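PDB 5JGF: vacuolar aminopeptidase 1 from Saccharomyces cerevisiae, which removes N-terminal amino acids, preferably neutral or hydrophobic ones, from peptides in the vacuole as a zinc-dependent, dodecameric M18 aminopeptidase. Local coordinates for the interface of chains A and B. Sequence-based numbering; all coordinates share one arbitrary frame. Chains: chain A/B, Vacuolar aminopeptidase 1.

The interface of chains A and B. Residues chain A 130, 244, 247, 257, 441; chain B 129, 131, 159, 162, 244.
A:Arg441 reaches B:Asp131 on an extended side chain, with CG anti to the backbone N (chi1 -170°). B:Asp131 comes to it roughly at a right angle, its CG anti to the carbonyl carbon (chi1 -67°). The guanidinium grips the carboxylate side-on. A:Arg441 NE donates to B:Asp131 OD1 at 2.9 Å, nearly straight, from above the carboxylate plane. The pair is also a salt bridge. NH1 donates to the other oxygen, OD2, on its syn side. A:Gln244 OE1 lies over one face of the A:Arg441 guanidinium, 3.1 Å above its plane and toward the rim. An alanine in place of A:Arg441 removes both donors and would probably leave the carboxylate of B:Asp131 without its cationic mate and free to turn.

The backbone of A:Arg441 is held too. A:Arg441 O accepts from B:Arg162 NH2 at 2.8 Å, in the carbonyl plane and on a lone pair. B:Asp129 OD1 forms a salt bridge with the same NH2 from within chain B, which likely steadies the guanidinium. Further along B:Arg162, CD sits over the face of the A:Phe257 ring, 3.7 Å from the centroid. B:Pro159 CG packs 3.8 Å from A:Phe257 CE2.

A:Arg130 approaches B:Asp129 O end-on. A:Arg130 NH1 donates to B:Asp129 O at 3.1 Å, and A:Arg130 NH2 to the same B:Asp129 O at 3.3 Å, both from one face of its plane. A:Gln244 and B:Gln244 meet tip to tip, their amide planes stacked and 7° apart. Water 2 links A:Gln244 NE2 to the backbone N of B:Asp131. Water 1 joins A:Thr247 OG1 to OD2 of B:Asp131.

This mixed polar and apolar patch is part of a two-fold interface, so each contact recurs with the chains exchanged. It contributes to the two-fold pairing of subunits in the homododecamer.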
loop_
_atom_site.group_PDB
_atom_site.type_symbol
_atom_site.label_atom_id
_atom_site.label_comp_id
_atom_site.label_asym_id
_atom_site.label_seq_id
_atom_site.Cartn_x
_atom_site.Cartn_y
_atom_site.Cartn_z
ATOM N N ARG A 130 37.898 -7.198 2.607
ATOM C CA ARG A 130 39.050 -6.356 2.893
ATOM C C ARG A 130 39.981 -7.221 3.744
ATOM O O ARG A 130 39.510 -7.984 4.597
ATOM C CB ARG A 130 38.618 -5.116 3.686
ATOM C CG ARG A 130 37.637 -4.191 2.958
ATOM C CD ARG A 130 38.330 -3.279 1.943
ATOM N NE ARG A 130 37.363 -2.409 1.272
ATOM C CZ ARG A 130 37.686 -1.367 0.513
ATOM N NH1 ARG A 130 38.959 -1.052 0.314
ATOM N NH2 ARG A 130 36.732 -0.628 -0.036
ATOM N N GLN A 244 45.910 -2.819 4.318
ATOM C CA GLN A 244 46.430 -2.286 3.062
ATOM C C GLN A 244 47.112 -0.951 3.325
ATOM O O GLN A 244 46.479 0.014 3.761
ATOM C CB GLN A 244 45.317 -2.104 2.024
ATOM C CG GLN A 244 45.822 -1.541 0.689
ATOM C CD GLN A 244 44.724 -1.419 -0.349
ATOM O OE1 GLN A 244 43.550 -1.266 -0.008
ATOM N NE2 GLN A 244 45.098 -1.470 -1.625
ATOM N N THR A 247 48.650 4.790 -0.045
ATOM C CA THR A 247 49.363 5.017 -1.295
ATOM C C THR A 247 49.047 6.384 -1.887
ATOM O O THR A 247 47.955 6.915 -1.697
ATOM C CB THR A 247 48.966 3.967 -2.363
ATOM O OG1 THR A 247 49.026 2.651 -1.800
ATOM C CG2 THR A 247 49.911 4.041 -3.556
ATOM N N PHE A 257 45.676 7.849 -0.613
ATOM C CA PHE A 257 44.643 6.891 -0.237
ATOM C C PHE A 257 45.131 6.154 0.999
ATOM O O PHE A 257 46.225 5.593 0.997
ATOM C CB PHE A 257 44.400 5.873 -1.360
ATOM C CG PHE A 257 44.095 6.491 -2.700
ATOM C CD1 PHE A 257 43.361 7.666 -2.795
ATOM C CD2 PHE A 257 44.504 5.863 -3.875
ATOM C CE1 PHE A 257 43.034 8.208 -4.040
ATOM C CE2 PHE A 257 44.182 6.395 -5.123
ATOM C CZ PHE A 257 43.446 7.569 -5.206
ATOM N N ARG A 441 38.682 2.790 3.741
ATOM C CA ARG A 441 39.837 3.361 3.047
ATOM C C ARG A 441 39.406 4.675 2.407
ATOM O O ARG A 441 38.647 4.689 1.433
ATOM C CB ARG A 441 40.368 2.394 1.979
ATOM C CG ARG A 441 41.721 2.807 1.374
ATOM C CD ARG A 441 42.254 1.724 0.437
ATOM N NE ARG A 441 43.549 2.042 -0.171
ATOM C CZ ARG A 441 44.721 1.992 0.460
ATOM N NH1 ARG A 441 45.837 2.293 -0.189
ATOM N NH2 ARG A 441 44.783 1.641 1.739
ATOM N N ASP B 129 35.976 2.921 -3.156
ATOM C CA ASP B 129 37.135 3.087 -2.294
ATOM C C ASP B 129 38.191 2.000 -2.442
ATOM O O ASP B 129 38.750 1.514 -1.458
ATOM C CB ASP B 129 36.659 3.188 -0.844
ATOM C CG ASP B 129 35.644 4.305 -0.653
ATOM O OD1 ASP B 129 35.577 5.194 -1.530
ATOM O OD2 ASP B 129 34.921 4.308 0.364
ATOM N N ASP B 131 41.769 1.058 -4.706
ATOM C CA ASP B 131 42.832 1.663 -5.512
ATOM C C ASP B 131 42.794 1.028 -6.899
ATOM O O ASP B 131 43.058 -0.165 -7.043
ATOM C CB ASP B 131 44.196 1.405 -4.868
ATOM C CG ASP B 131 44.365 2.117 -3.535
ATOM O OD1 ASP B 131 43.361 2.589 -2.965
ATOM O OD2 ASP B 131 45.515 2.190 -3.051
ATOM N N PRO B 159 47.867 3.670 -8.587
ATOM C CA PRO B 159 46.413 3.605 -8.749
ATOM C C PRO B 159 46.025 4.982 -9.276
ATOM O O PRO B 159 45.991 5.959 -8.528
ATOM C CB PRO B 159 45.921 3.342 -7.329
ATOM C CG PRO B 159 46.899 4.103 -6.493
ATOM C CD PRO B 159 48.238 3.832 -7.167
ATOM N N ARG B 162 40.061 6.210 -8.430
ATOM C CA ARG B 162 39.345 5.631 -7.310
ATOM C C ARG B 162 37.913 6.164 -7.361
ATOM O O ARG B 162 37.694 7.338 -7.664
ATOM C CB ARG B 162 40.063 6.041 -6.010
ATOM C CG ARG B 162 39.321 5.778 -4.706
ATOM C CD ARG B 162 40.177 6.287 -3.544
ATOM N NE ARG B 162 39.553 6.089 -2.239
ATOM C CZ ARG B 162 38.492 6.763 -1.813
ATOM N NH1 ARG B 162 37.936 7.689 -2.586
ATOM N NH2 ARG B 162 37.968 6.493 -0.628
ATOM N N GLN B 244 45.704 -3.846 -5.659
ATOM C CA GLN B 244 46.172 -4.447 -4.414
ATOM C C GLN B 244 46.650 -5.868 -4.687
ATOM O O GLN B 244 45.872 -6.729 -5.104
ATOM C CB GLN B 244 45.069 -4.466 -3.351
ATOM C CG GLN B 244 45.513 -5.141 -2.055
ATOM C CD GLN B 244 44.446 -5.133 -0.977
ATOM O OE1 GLN B 244 43.254 -5.151 -1.273
ATOM N NE2 GLN B 244 44.873 -5.134 0.284
HETATM O O HOH W 1 47.604 0.530 -3.576
HETATM O O HOH W 2 43.029 -1.337 -3.793
#